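Local structure of staphylococcal enterotoxin-like toxin (Staphylococcus aureus, 4DXF) at residues F46-P51 against I55-L60; T114-D117 against T121-H124; I136-L141 against G172-E177; K17-Y22 against N154-V159; D77-L82 against D142-K147. The protein binds carbohydrate and, as a secreted superantigen-like protein of the staphylococcal toxin family, probably helps the bacterium to evade host immunity. All blocks are in the same frame, centred on the assembly; numbering follows the deposited sequence.

Interaction 1: residues F46-P51 against I55-L60; sequences FMNVVP and IYKIAL
Lys-57 and Asn-48 face each other in a non-hydrogen-bonded pair, and their side chains run side by side until NZ of Lys-57 meets OD1 of Asn-48 at 2.6 Å, only modestly tilted from the amide plane. A bend in the lysine at chi2 (-105°) folds CD and CE along the same oxygen, which also meets CG2 of Ile-55 at 3.5 Å. At the next non-hydrogen-bonded pair, two residues along, the Phe-46 ring turns its edge to the backbone of the neighbouring strand: CD1 lies 3.6 Å from Ala-59 N, and CE1 is 3.9 Å from Ala-59 CB. These are the side chains of one face of an antiparallel beta hairpin in the mixed sheet of the OB-fold domain. On the other face sit Met-47, Val-49, Tyr-56 and Ile-58, whose side chains pack mainly through carbon, such as Val-49 CG2 on Ile-58 CG1 at 4.2 Å. Where the strand ends, Pro-51 crosses Tyr-56 at about a right angle, with CD 3.4 Å from Tyr-56 CD1. Between the two faces, Met-47 and Ile-58 exchange two backbone bonds, and Val-49 does the same with Tyr-56; Tyr-56 N reaches Val-49 O at 2.8 Å. The second shell holds the polar groups in position. ND2 of Asn-48 donates to Ile-36 O on the adjacent strand, which fixes the rotation of the amide and presents OD1 to the lysine. Tyr-56 OH is hydrogen-bonded to Asp-52 OD2 in the turn, while Trp-41 and Tyr-87 meet the ring of Phe-46.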
# COMPACT_ATOMS: atom_id res chain seq x y z
N PHE A 46 4.43 18.15 -1.36
CA PHE A 46 4.49 17.10 -2.38
C PHE A 46 5.94 16.80 -2.70
O PHE A 46 6.79 17.68 -2.64
CB PHE A 46 3.77 17.46 -3.65
CG PHE A 46 2.26 17.69 -3.45
CD1 PHE A 46 1.39 16.62 -3.35
CD2 PHE A 46 1.77 18.98 -3.32
CE1 PHE A 46 0.00 16.80 -3.12
CE2 PHE A 46 0.38 19.19 -3.09
CZ PHE A 46 -0.49 18.10 -3.01
N MET A 47 6.20 15.54 -2.97
CA MET A 47 7.46 15.12 -3.61
C MET A 47 7.14 14.90 -5.09
O MET A 47 6.27 14.08 -5.46
CB MET A 47 8.00 13.82 -2.94
CG MET A 47 9.33 13.35 -3.70
SD MET A 47 10.07 11.94 -3.01
CE MET A 47 10.76 12.49 -1.51
N ASN A 48 7.85 15.60 -5.98
CA ASN A 48 7.66 15.47 -7.42
C ASN A 48 8.60 14.36 -7.94
O ASN A 48 9.79 14.38 -7.65
CB ASN A 48 7.99 16.79 -8.13
CG ASN A 48 6.97 17.88 -7.81
OD1 ASN A 48 5.85 17.87 -8.36
ND2 ASN A 48 7.28 18.69 -6.83
N VAL A 49 8.06 13.42 -8.67
CA VAL A 49 8.86 12.39 -9.37
C VAL A 49 8.57 12.42 -10.84
O VAL A 49 7.40 12.54 -11.29
CB VAL A 49 8.53 11.02 -8.85
CG1 VAL A 49 9.51 9.97 -9.47
CG2 VAL A 49 8.63 11.03 -7.41
N VAL A 50 9.62 12.28 -11.68
CA VAL A 50 9.39 12.50 -13.06
C VAL A 50 10.02 11.30 -13.83
O VAL A 50 11.13 11.37 -14.34
CB VAL A 50 10.05 13.86 -13.55
CG1 VAL A 50 9.69 14.12 -15.00
CG2 VAL A 50 9.58 15.06 -12.66
N PRO A 51 9.31 10.19 -13.88
CA PRO A 51 9.91 8.98 -14.50
C PRO A 51 9.65 8.88 -16.00
O PRO A 51 10.32 8.07 -16.69
CB PRO A 51 9.18 7.87 -13.75
CG PRO A 51 7.75 8.44 -13.73
CD PRO A 51 7.95 9.93 -13.36
N ILE A 55 4.80 14.81 -14.51
CA ILE A 55 5.30 15.05 -13.19
C ILE A 55 4.33 14.47 -12.15
O ILE A 55 3.18 14.98 -12.04
CB ILE A 55 5.47 16.59 -12.98
CG1 ILE A 55 6.32 17.25 -14.09
CG2 ILE A 55 6.01 16.89 -11.67
CD1 ILE A 55 6.49 18.80 -13.85
N TYR A 56 4.74 13.44 -11.44
CA TYR A 56 3.89 12.86 -10.40
C TYR A 56 4.02 13.56 -9.10
O TYR A 56 5.11 13.78 -8.57
CB TYR A 56 4.03 11.33 -10.22
CG TYR A 56 3.81 10.55 -11.45
CD1 TYR A 56 4.71 10.58 -12.50
CD2 TYR A 56 2.65 9.72 -11.59
CE1 TYR A 56 4.47 9.85 -13.69
CE2 TYR A 56 2.43 8.98 -12.76
CZ TYR A 56 3.34 9.02 -13.77
OH TYR A 56 3.12 8.31 -14.91
N LYS A 57 2.86 14.00 -8.57
CA LYS A 57 2.88 14.71 -7.30
C LYS A 57 2.55 13.76 -6.19
O LYS A 57 1.38 13.29 -6.09
CB LYS A 57 1.80 15.81 -7.31
CG LYS A 57 1.96 16.83 -8.45
CD LYS A 57 2.48 18.11 -7.93
CE LYS A 57 2.64 18.99 -9.16
NZ LYS A 57 3.99 19.49 -9.15
N ILE A 58 3.49 13.50 -5.33
CA ILE A 58 3.32 12.52 -4.26
C ILE A 58 3.08 13.22 -2.92
O ILE A 58 4.00 13.81 -2.28
CB ILE A 58 4.51 11.47 -4.14
CG1 ILE A 58 4.94 10.85 -5.51
CG2 ILE A 58 4.32 10.37 -2.97
CD1 ILE A 58 3.76 10.05 -6.24
N ALA A 59 1.82 13.16 -2.44
CA ALA A 59 1.58 13.74 -1.12
C ALA A 59 2.42 13.29 0.05
O ALA A 59 2.58 12.09 0.36
CB ALA A 59 0.02 13.68 -0.77
N LEU A 60 2.98 14.27 0.78
CA LEU A 60 3.77 13.96 1.97
C LEU A 60 2.88 13.99 3.22
O LEU A 60 2.56 15.06 3.76
CB LEU A 60 4.94 14.91 2.12
CG LEU A 60 5.80 14.89 0.84
CD1 LEU A 60 6.84 16.05 0.77
CD2 LEU A 60 6.56 13.53 0.78

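Interaction 2: residues T114-D117 against T121-H124; sequences TKED and TISH
Asp-117 OD1 takes the backbone N-H of Thr-121 at 2.9 Å, approached from above the carboxylate plane, and also receives a weak bond from Lys-119 N within the turn. The carboxylate is brought there by a chi1 of 66°, which sets CG between the backbone N and the carbonyl carbon. In return, Asp-117 N donates to Thr-121 O at 3.1 Å, so a side-chain and a main-chain bond together close the turn. The Asp-117 OD2 atom lies 3.2 Å from Thr-121 CB. What follows is a regular antiparallel hairpin at one end of the beta-grasp domain's mixed sheet, with strand 122-131 outermost in this chain. Lys-115 and Ser-123 are a hydrogen-bonded pair; Ser-123 N donates to Lys-115 O at 2.9 Å. Their side chains share a face, where Ser-123 OG sits 3.5 Å from Lys-115 CB, and the lysine bends away at chi3 to place NZ on Asn-153 O. On the opposite face, with Thr-114 and His-124, Glu-116 CD meets Ile-122 CD1 at 4.0 Å, while Ile-122 CG2 touches Thr-114 CG2. Beside them the Thr-114 and His-124 side chains run the same way, with Thr-114 CG2 3.8 Å from His-124 CE1.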
# COMPACT_ATOMS: atom_id res chain seq x y z
N THR A 114 -8.27 -16.91 6.26
CA THR A 114 -9.41 -17.62 6.81
C THR A 114 -10.60 -16.75 6.44
O THR A 114 -10.56 -15.53 6.71
CB THR A 114 -9.36 -17.81 8.35
OG1 THR A 114 -8.17 -18.49 8.81
CG2 THR A 114 -10.59 -18.61 8.87
N LYS A 115 -11.65 -17.35 5.85
CA LYS A 115 -12.78 -16.59 5.45
C LYS A 115 -14.09 -17.19 5.95
O LYS A 115 -14.22 -18.39 5.86
CB LYS A 115 -12.81 -16.57 3.95
CG LYS A 115 -14.10 -15.90 3.34
CD LYS A 115 -14.02 -15.58 1.87
CE LYS A 115 -13.98 -16.79 0.97
NZ LYS A 115 -14.30 -16.37 -0.42
N GLU A 116 -14.99 -16.37 6.50
CA GLU A 116 -16.34 -16.81 6.93
C GLU A 116 -17.38 -15.99 6.22
O GLU A 116 -17.43 -14.78 6.41
CB GLU A 116 -16.52 -16.62 8.42
CG GLU A 116 -17.92 -17.08 8.90
CD GLU A 116 -18.07 -17.24 10.42
OE1 GLU A 116 -17.18 -16.81 11.20
OE2 GLU A 116 -19.14 -17.77 10.83
N ASP A 117 -18.22 -16.66 5.42
CA ASP A 117 -19.19 -15.92 4.62
C ASP A 117 -20.46 -15.68 5.46
O ASP A 117 -20.51 -16.06 6.65
CB ASP A 117 -19.46 -16.61 3.27
CG ASP A 117 -20.15 -17.97 3.43
OD1 ASP A 117 -20.81 -18.19 4.49
OD2 ASP A 117 -20.03 -18.80 2.51
N THR A 121 -20.13 -20.27 6.39
CA THR A 121 -19.21 -21.29 5.80
C THR A 121 -17.75 -20.83 6.03
O THR A 121 -17.46 -19.70 5.70
CB THR A 121 -19.48 -21.44 4.32
OG1 THR A 121 -20.79 -22.03 4.15
CG2 THR A 121 -18.38 -22.36 3.61
N ILE A 122 -16.88 -21.67 6.58
CA ILE A 122 -15.49 -21.23 6.93
C ILE A 122 -14.51 -21.91 5.96
O ILE A 122 -14.45 -23.13 5.91
CB ILE A 122 -15.21 -21.53 8.41
CG1 ILE A 122 -16.27 -20.78 9.24
CG2 ILE A 122 -13.72 -21.12 8.86
CD1 ILE A 122 -16.02 -20.71 10.69
N SER A 123 -13.76 -21.12 5.18
CA SER A 123 -12.80 -21.69 4.22
C SER A 123 -11.38 -21.23 4.63
O SER A 123 -11.22 -20.28 5.41
CB SER A 123 -13.10 -21.25 2.75
OG SER A 123 -13.06 -19.81 2.57
N HIS A 124 -10.37 -21.94 4.12
CA HIS A 124 -8.97 -21.62 4.44
C HIS A 124 -8.24 -21.58 3.10
O HIS A 124 -8.59 -22.32 2.16
CB HIS A 124 -8.36 -22.68 5.38
CG HIS A 124 -9.07 -22.85 6.69
ND1 HIS A 124 -8.97 -21.94 7.72
CD2 HIS A 124 -9.90 -23.82 7.13
CE1 HIS A 124 -9.70 -22.34 8.74
NE2 HIS A 124 -10.29 -23.47 8.40

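Interaction 3: residues I136-L141 against G172-E177; sequences ISLKEL and GKYTFE
Leu-138 is the bump of this contact, and the two aromatic side chains Tyr-174 and Phe-176 make the hollow that receives it. Its CD2 methyl rides over one face of the Tyr-174 ring, 4.3 Å from the centroid and 26° off the normal, displaced toward the CG-CD2 side; the second methyl, CD1, touches the same ring at CD2, 4.1 Å away. The Leu-138 and Tyr-174 side chains cross at about a right angle. On the other flank, Leu-138 CB packs on CE1 of Phe-176 at 4.1 Å. The far end of that phenyl ring is itself a bump: it lodges between residues one helical turn apart, with CZ 4.0 Å from Leu-138 O and CE2 4.2 Å from Leu-141 CB. Ile-191 of the short strand 190-192 adds to the filling, touching Leu-138, Leu-141 and Tyr-174. The helix starts just here. Ser-137 is its N-cap, and its OG accepts from Glu-140 N at 3.1 Å, a capping bond that probably helps to fix the first turn, from which Leu-138 projects. A helix laid by its apolar side across a mixed sheet, here on the outermost strand 173-177, is the defining packing of the beta-grasp fold.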
# COMPACT_ATOMS: atom_id res chain seq x y z
N ILE A 136 9.65 -1.50 2.31
CA ILE A 136 8.39 -1.47 1.61
C ILE A 136 7.40 -0.69 2.47
O ILE A 136 7.46 -0.81 3.72
CB ILE A 136 7.90 -2.94 1.40
CG1 ILE A 136 6.64 -2.95 0.54
CG2 ILE A 136 7.85 -3.75 2.73
CD1 ILE A 136 6.34 -4.28 0.03
N SER A 137 6.59 0.08 1.80
CA SER A 137 5.59 0.94 2.43
C SER A 137 4.40 0.10 2.84
O SER A 137 4.05 -0.91 2.17
CB SER A 137 5.05 2.07 1.52
OG SER A 137 4.42 1.69 0.33
N LEU A 138 3.75 0.54 3.90
CA LEU A 138 2.42 -0.07 4.20
C LEU A 138 1.42 0.13 3.11
O LEU A 138 0.57 -0.77 2.90
CB LEU A 138 1.90 0.43 5.59
CG LEU A 138 2.72 0.11 6.84
CD1 LEU A 138 1.97 0.67 8.14
CD2 LEU A 138 3.19 -1.33 7.18
N LYS A 139 1.45 1.25 2.40
CA LYS A 139 0.63 1.53 1.29
C LYS A 139 0.68 0.34 0.32
O LYS A 139 -0.37 -0.13 -0.13
CB LYS A 139 1.01 2.83 0.56
CG LYS A 139 0.17 3.13 -0.63
CD LYS A 139 0.76 4.24 -1.46
CE LYS A 139 -0.14 4.69 -2.61
NZ LYS A 139 -1.46 5.31 -2.06
N GLU A 140 1.91 -0.13 -0.00
CA GLU A 140 2.06 -1.20 -1.03
C GLU A 140 1.55 -2.56 -0.56
O GLU A 140 0.87 -3.27 -1.32
CB GLU A 140 3.55 -1.35 -1.47
CG GLU A 140 3.72 -2.45 -2.49
CD GLU A 140 5.12 -2.52 -3.05
OE1 GLU A 140 5.87 -1.53 -2.82
OE2 GLU A 140 5.48 -3.56 -3.72
N LEU A 141 1.88 -2.91 0.68
CA LEU A 141 1.46 -4.18 1.28
C LEU A 141 -0.08 -4.17 1.35
O LEU A 141 -0.75 -5.11 0.83
CB LEU A 141 2.05 -4.35 2.65
CG LEU A 141 3.60 -4.46 2.70
CD1 LEU A 141 4.02 -4.17 4.10
CD2 LEU A 141 3.95 -5.89 2.26
N GLY A 172 7.48 -8.19 16.03
CA GLY A 172 6.40 -7.18 15.93
C GLY A 172 5.31 -7.50 14.87
O GLY A 172 5.35 -8.57 14.26
N LYS A 173 4.36 -6.61 14.68
CA LYS A 173 3.26 -6.80 13.72
C LYS A 173 2.60 -5.49 13.28
O LYS A 173 2.67 -4.51 14.01
CB LYS A 173 2.20 -7.78 14.30
CG LYS A 173 1.05 -7.11 15.04
CD LYS A 173 0.17 -8.20 15.73
CE LYS A 173 -0.18 -7.78 17.15
NZ LYS A 173 -0.90 -6.51 17.10
N TYR A 174 2.00 -5.45 12.09
CA TYR A 174 1.16 -4.34 11.57
C TYR A 174 -0.18 -4.86 11.08
O TYR A 174 -0.22 -5.93 10.43
CB TYR A 174 1.79 -3.72 10.32
CG TYR A 174 3.15 -3.19 10.68
CD1 TYR A 174 4.29 -4.00 10.63
CD2 TYR A 174 3.26 -1.90 11.13
CE1 TYR A 174 5.56 -3.47 11.02
CE2 TYR A 174 4.48 -1.38 11.51
CZ TYR A 174 5.59 -2.16 11.47
OH TYR A 174 6.76 -1.54 11.87
N THR A 175 -1.23 -4.08 11.32
CA THR A 175 -2.63 -4.53 11.06
C THR A 175 -3.40 -3.57 10.19
O THR A 175 -3.41 -2.33 10.41
CB THR A 175 -3.38 -4.80 12.44
OG1 THR A 175 -2.65 -5.80 13.14
CG2 THR A 175 -4.81 -5.26 12.17
N PHE A 176 -4.15 -4.12 9.22
CA PHE A 176 -4.99 -3.33 8.34
C PHE A 176 -6.43 -3.85 8.46
O PHE A 176 -6.69 -4.98 8.09
CB PHE A 176 -4.60 -3.50 6.88
CG PHE A 176 -3.12 -3.34 6.60
CD1 PHE A 176 -2.41 -2.31 7.17
CD2 PHE A 176 -2.48 -4.22 5.70
CE1 PHE A 176 -1.01 -2.17 6.87
CE2 PHE A 176 -1.13 -4.12 5.41
CZ PHE A 176 -0.37 -3.11 5.99
N GLU A 177 -7.32 -3.07 9.06
CA GLU A 177 -8.78 -3.43 9.13
C GLU A 177 -9.40 -3.28 7.79
O GLU A 177 -9.26 -2.27 7.12
CB GLU A 177 -9.49 -2.49 10.18
CG GLU A 177 -8.88 -2.64 11.56
CD GLU A 177 -9.21 -3.99 12.27
OE1 GLU A 177 -10.17 -4.71 11.91
OE2 GLU A 177 -8.50 -4.37 13.22

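Interaction 4: residues K17-Y22 against N154-V159; sequences KDLRAY and NLYGNV
Tyr-156 turns its ring under Leu-19 of the N-terminal helix 17-22, carrying a loop of the beta-grasp domain onto the helix at the start of the chain, a packing that joins the N-terminal helix to the beta-grasp domain in this superantigen fold. The loop begins with a type II beta turn from Asn-154 to Gly-157, just after helix 138-153, and Tyr-156 holds the third position of the turn with a positive phi of 68°. From that site the side chain can be followed outward. CB lies 3.8 Å from CB of Arg-20. With CG set anti to the carbonyl carbon (chi1 -52°), the ring passes obliquely beside the helix, where CD2 comes 3.9 Å from Arg-20 N. Leu-19 CB sits almost exactly over the ring centre, 3.7 Å from the centroid, a CH-pi contact. Leu-155 CG covers the opposite face, so the ring is sandwiched between two leucines. Further out, Tyr-156 CE1 lies 3.6 Å from Leu-19 CD1. The hydroxyl at the tip is hydrogen-bonded to Leu-178 O and to Arg-146 NH1, which hold the end of the ring in the interior. Arg-20, meanwhile, slides past the tyrosine in the opposite direction, its chain extended from CG to NE and its guanidinium nearly perpendicular to the ring. At the edge of the guanidinium, in its plane, one water accepts from Arg-20 NE at 3.0 Å and donates to Asn-154 OD1 at 2.8 Å and to Leu-155 O at 2.7 Å.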
# COMPACT_ATOMS: atom_id res chain seq x y z
N LYS A 17 -18.97 -1.29 -2.47
CA LYS A 17 -18.71 -0.76 -3.81
C LYS A 17 -17.48 0.15 -3.81
O LYS A 17 -16.60 0.04 -4.70
CB LYS A 17 -19.97 0.00 -4.32
CG LYS A 17 -19.79 1.07 -5.40
CD LYS A 17 -21.17 1.59 -5.94
CE LYS A 17 -21.99 2.28 -4.85
NZ LYS A 17 -21.44 3.64 -4.50
N ASP A 18 -17.43 1.03 -2.83
CA ASP A 18 -16.34 2.02 -2.77
C ASP A 18 -14.99 1.35 -2.50
O ASP A 18 -13.99 1.69 -3.22
CB ASP A 18 -16.64 3.06 -1.72
CG ASP A 18 -17.76 4.00 -2.15
OD1 ASP A 18 -18.22 3.90 -3.30
OD2 ASP A 18 -18.14 4.84 -1.33
N LEU A 19 -14.97 0.43 -1.53
CA LEU A 19 -13.73 -0.30 -1.20
C LEU A 19 -13.31 -1.20 -2.33
O LEU A 19 -12.13 -1.30 -2.58
CB LEU A 19 -13.81 -1.14 0.06
CG LEU A 19 -13.80 -0.44 1.41
CD1 LEU A 19 -14.41 -1.30 2.48
CD2 LEU A 19 -12.43 0.10 1.85
N ARG A 20 -14.23 -1.89 -3.00
CA ARG A 20 -13.84 -2.75 -4.08
C ARG A 20 -13.30 -1.90 -5.24
O ARG A 20 -12.39 -2.33 -5.96
CB ARG A 20 -15.03 -3.57 -4.59
CG ARG A 20 -14.65 -4.73 -5.44
CD ARG A 20 -15.90 -5.54 -5.90
NE ARG A 20 -15.41 -6.79 -6.49
CZ ARG A 20 -14.84 -6.85 -7.69
NH1 ARG A 20 -14.76 -5.77 -8.47
NH2 ARG A 20 -14.36 -8.00 -8.13
N ALA A 21 -13.87 -0.71 -5.44
CA ALA A 21 -13.44 0.17 -6.53
C ALA A 21 -12.00 0.58 -6.25
O ALA A 21 -11.15 0.55 -7.16
CB ALA A 21 -14.35 1.46 -6.63
N TYR A 22 -11.74 0.98 -5.03
CA TYR A 22 -10.46 1.65 -4.71
C TYR A 22 -9.38 0.61 -4.89
O TYR A 22 -8.34 0.86 -5.58
CB TYR A 22 -10.46 2.21 -3.29
CG TYR A 22 -9.13 2.88 -2.97
CD1 TYR A 22 -8.82 4.10 -3.55
CD2 TYR A 22 -8.18 2.23 -2.21
CE1 TYR A 22 -7.56 4.70 -3.29
CE2 TYR A 22 -6.92 2.81 -1.95
CZ TYR A 22 -6.62 4.04 -2.48
OH TYR A 22 -5.35 4.60 -2.22
N ASN A 154 -12.66 -13.27 -3.22
CA ASN A 154 -13.89 -12.51 -3.29
C ASN A 154 -14.10 -11.47 -2.19
O ASN A 154 -15.24 -11.13 -1.81
CB ASN A 154 -15.14 -13.43 -3.45
CG ASN A 154 -16.32 -12.69 -4.05
OD1 ASN A 154 -16.15 -11.76 -4.88
ND2 ASN A 154 -17.54 -13.06 -3.62
N LEU A 155 -12.98 -10.89 -1.70
CA LEU A 155 -13.15 -9.81 -0.77
C LEU A 155 -13.93 -8.70 -1.42
O LEU A 155 -13.77 -8.36 -2.59
CB LEU A 155 -11.81 -9.26 -0.26
CG LEU A 155 -11.93 -8.08 0.74
CD1 LEU A 155 -12.25 -8.53 2.12
CD2 LEU A 155 -10.47 -7.51 0.69
N TYR A 156 -14.80 -8.14 -0.61
CA TYR A 156 -15.72 -7.08 -1.03
C TYR A 156 -16.77 -7.57 -2.02
O TYR A 156 -17.37 -6.76 -2.72
CB TYR A 156 -15.04 -5.78 -1.50
CG TYR A 156 -14.04 -5.25 -0.50
CD1 TYR A 156 -14.33 -5.17 0.87
CD2 TYR A 156 -12.76 -4.83 -0.93
CE1 TYR A 156 -13.40 -4.67 1.81
CE2 TYR A 156 -11.83 -4.34 -0.02
CZ TYR A 156 -12.10 -4.29 1.34
OH TYR A 156 -11.22 -3.84 2.36
N GLY A 157 -16.99 -8.88 -2.01
CA GLY A 157 -18.02 -9.51 -2.83
C GLY A 157 -19.20 -9.75 -1.92
O GLY A 157 -20.01 -8.85 -1.72
N ASN A 158 -19.21 -10.95 -1.32
CA ASN A 158 -20.13 -11.46 -0.30
C ASN A 158 -19.84 -10.85 1.08
O ASN A 158 -20.77 -10.47 1.81
CB ASN A 158 -19.97 -13.01 -0.22
CG ASN A 158 -18.41 -13.47 -0.25
OD1 ASN A 158 -17.48 -12.62 -0.25
ND2 ASN A 158 -18.14 -14.80 -0.27
N VAL A 159 -18.54 -10.73 1.42
CA VAL A 159 -18.13 -10.26 2.76
C VAL A 159 -16.98 -9.23 2.61
O VAL A 159 -16.21 -9.29 1.64
CB VAL A 159 -17.66 -11.40 3.73
CG1 VAL A 159 -18.87 -12.20 4.34
CG2 VAL A 159 -16.63 -12.32 3.09
O HOH W 1 -14.86 -9.30 -4.85

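Interaction 5: residues D77-L82 against D142-K147; sequences DVFVVL and DFKLRK
Phe-79 and Phe-143 both hold CG anti to the backbone N (chi1 177° and -167°), so that both rings project into the interface between strand and helix. The side chains cross at about a right angle, and the rings meet obliquely, with planes at 57° and centroids 6.0 Å apart. In detail, CD2 of Phe-143 comes to the edge of the Phe-79 ring, in its plane, 3.8 Å from CZ. The Phe-143 face is taken by Val-81: its CG2 methyl stands over the ring centre, 3.8 Å from the centroid, while Val-81 CG1 is 3.8 Å from Phe-143 CE1. Together these side chains form the buried seam where strand 76-80 and the residues after it in the OB-fold domain press on helix 138-153 of the beta-grasp domain, the two-domain packing of the superantigen fold. Lys-144 flanks the seam on its partly exposed side. Its extended chain lays CE 3.6 Å from CE1 of Phe-79 and carries NZ onward to salt bridges with Glu-29 and Glu-140, so the aliphatic part is used for packing and the charge is met by two acids. On another side of the helix, Arg-146 grips a single oxygen, Asp-142 OD1, with two nitrogens: NH2 at 2.7 Å on the syn lone pair and NE at 2.8 Å. The other oxygen, Asp-142 OD2, is hydrogen-bonded to Tyr-23 OH.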
# COMPACT_ATOMS: atom_id res chain seq x y z
N ASP A 77 12.12 5.21 -4.17
CA ASP A 77 11.24 4.28 -4.86
C ASP A 77 9.82 4.78 -4.43
O ASP A 77 9.69 5.21 -3.30
CB ASP A 77 11.40 2.88 -4.29
CG ASP A 77 12.62 2.14 -4.82
OD1 ASP A 77 13.45 2.83 -5.48
OD2 ASP A 77 12.71 0.92 -4.57
N VAL A 78 8.87 4.75 -5.34
CA VAL A 78 7.46 5.13 -5.00
C VAL A 78 6.53 4.08 -5.54
O VAL A 78 6.63 3.64 -6.72
CB VAL A 78 7.12 6.51 -5.58
CG1 VAL A 78 5.74 6.99 -5.00
CG2 VAL A 78 8.16 7.58 -5.18
N PHE A 79 5.59 3.67 -4.64
CA PHE A 79 4.50 2.82 -5.06
C PHE A 79 3.34 3.85 -5.23
O PHE A 79 2.97 4.49 -4.20
CB PHE A 79 4.23 1.78 -3.95
CG PHE A 79 3.04 0.92 -4.30
CD1 PHE A 79 3.17 -0.07 -5.26
CD2 PHE A 79 1.82 1.15 -3.71
CE1 PHE A 79 2.02 -0.86 -5.69
CE2 PHE A 79 0.66 0.41 -4.11
CZ PHE A 79 0.75 -0.62 -5.07
N VAL A 80 2.79 3.90 -6.43
CA VAL A 80 1.81 4.91 -6.89
C VAL A 80 0.48 4.25 -7.16
O VAL A 80 0.38 3.31 -7.92
CB VAL A 80 2.30 5.68 -8.17
CG1 VAL A 80 1.22 6.65 -8.77
CG2 VAL A 80 3.56 6.40 -7.88
N VAL A 81 -0.57 4.89 -6.62
CA VAL A 81 -1.93 4.56 -7.03
C VAL A 81 -2.55 5.94 -7.38
O VAL A 81 -2.74 6.74 -6.44
CB VAL A 81 -2.71 3.92 -5.81
CG1 VAL A 81 -4.20 3.63 -6.26
CG2 VAL A 81 -2.09 2.61 -5.39
N LEU A 82 -2.77 6.23 -8.66
CA LEU A 82 -3.22 7.58 -9.09
C LEU A 82 -4.67 7.71 -8.56
O LEU A 82 -5.43 6.73 -8.61
CB LEU A 82 -3.21 7.78 -10.55
CG LEU A 82 -1.82 7.70 -11.22
CD1 LEU A 82 -2.00 7.73 -12.70
CD2 LEU A 82 -1.08 8.91 -10.63
N ASP A 142 -0.60 -3.08 1.91
CA ASP A 142 -2.07 -3.00 2.06
C ASP A 142 -2.77 -3.09 0.66
O ASP A 142 -3.69 -3.91 0.48
CB ASP A 142 -2.41 -1.68 2.72
CG ASP A 142 -3.96 -1.39 2.69
OD1 ASP A 142 -4.64 -2.13 3.49
OD2 ASP A 142 -4.43 -0.46 1.97
N PHE A 143 -2.30 -2.37 -0.37
CA PHE A 143 -2.96 -2.32 -1.63
C PHE A 143 -2.85 -3.66 -2.39
O PHE A 143 -3.83 -4.20 -2.89
CB PHE A 143 -2.41 -1.20 -2.44
CG PHE A 143 -3.22 -0.87 -3.62
CD1 PHE A 143 -4.32 0.03 -3.46
CD2 PHE A 143 -2.96 -1.42 -4.93
CE1 PHE A 143 -5.12 0.33 -4.51
CE2 PHE A 143 -3.81 -1.05 -6.03
CZ PHE A 143 -4.86 -0.14 -5.79
N LYS A 144 -1.62 -4.18 -2.52
CA LYS A 144 -1.46 -5.42 -3.23
C LYS A 144 -2.19 -6.59 -2.58
O LYS A 144 -2.72 -7.46 -3.31
CB LYS A 144 0.01 -5.74 -3.30
CG LYS A 144 0.65 -4.80 -4.31
CD LYS A 144 2.20 -5.11 -4.51
CE LYS A 144 2.66 -4.39 -5.82
NZ LYS A 144 4.14 -4.69 -6.00
N LEU A 145 -2.17 -6.66 -1.24
CA LEU A 145 -2.80 -7.77 -0.53
C LEU A 145 -4.33 -7.65 -0.73
O LEU A 145 -4.96 -8.65 -1.11
CB LEU A 145 -2.37 -7.78 0.92
CG LEU A 145 -0.94 -8.38 1.22
CD1 LEU A 145 -0.53 -8.07 2.60
CD2 LEU A 145 -1.02 -9.92 1.03
N ARG A 146 -4.90 -6.44 -0.60
CA ARG A 146 -6.40 -6.37 -0.81
C ARG A 146 -6.79 -6.72 -2.23
O ARG A 146 -7.75 -7.46 -2.46
CB ARG A 146 -6.95 -5.01 -0.40
CG ARG A 146 -6.76 -4.79 1.07
CD ARG A 146 -7.76 -3.69 1.57
NE ARG A 146 -7.19 -2.96 2.69
CZ ARG A 146 -7.86 -2.21 3.56
NH1 ARG A 146 -9.22 -2.16 3.51
NH2 ARG A 146 -7.15 -1.54 4.44
N LYS A 147 -6.06 -6.20 -3.25
CA LYS A 147 -6.32 -6.53 -4.60
C LYS A 147 -6.32 -8.01 -4.80
O LYS A 147 -7.27 -8.53 -5.44
CB LYS A 147 -5.29 -5.87 -5.55
CG LYS A 147 -5.60 -6.16 -7.00
CD LYS A 147 -4.63 -5.43 -7.97
CE LYS A 147 -5.19 -4.03 -8.30
NZ LYS A 147 -4.29 -3.29 -9.23

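Along the chain, interaction 4 opens first and closes nearly last; interactions 1, 2 and 5 are nested inside its loop, whereas interaction 3 crosses it. Interactions 1 and 2 are separate hairpins, one in each domain, with centres about 40 Å apart on opposite sides of the chain's centre. Between them lies helix 138-153, shared by interactions 3 and 5, whose centres are about 11 Å apart: one contact sets the helix on its own sheet, the other on the OB-fold sheet that also carries interaction 1. Interaction 4, centred about 16 Å from interaction 5, likewise links the N-terminal half of the chain to the beta-grasp domain, so the two domains meet in both contacts.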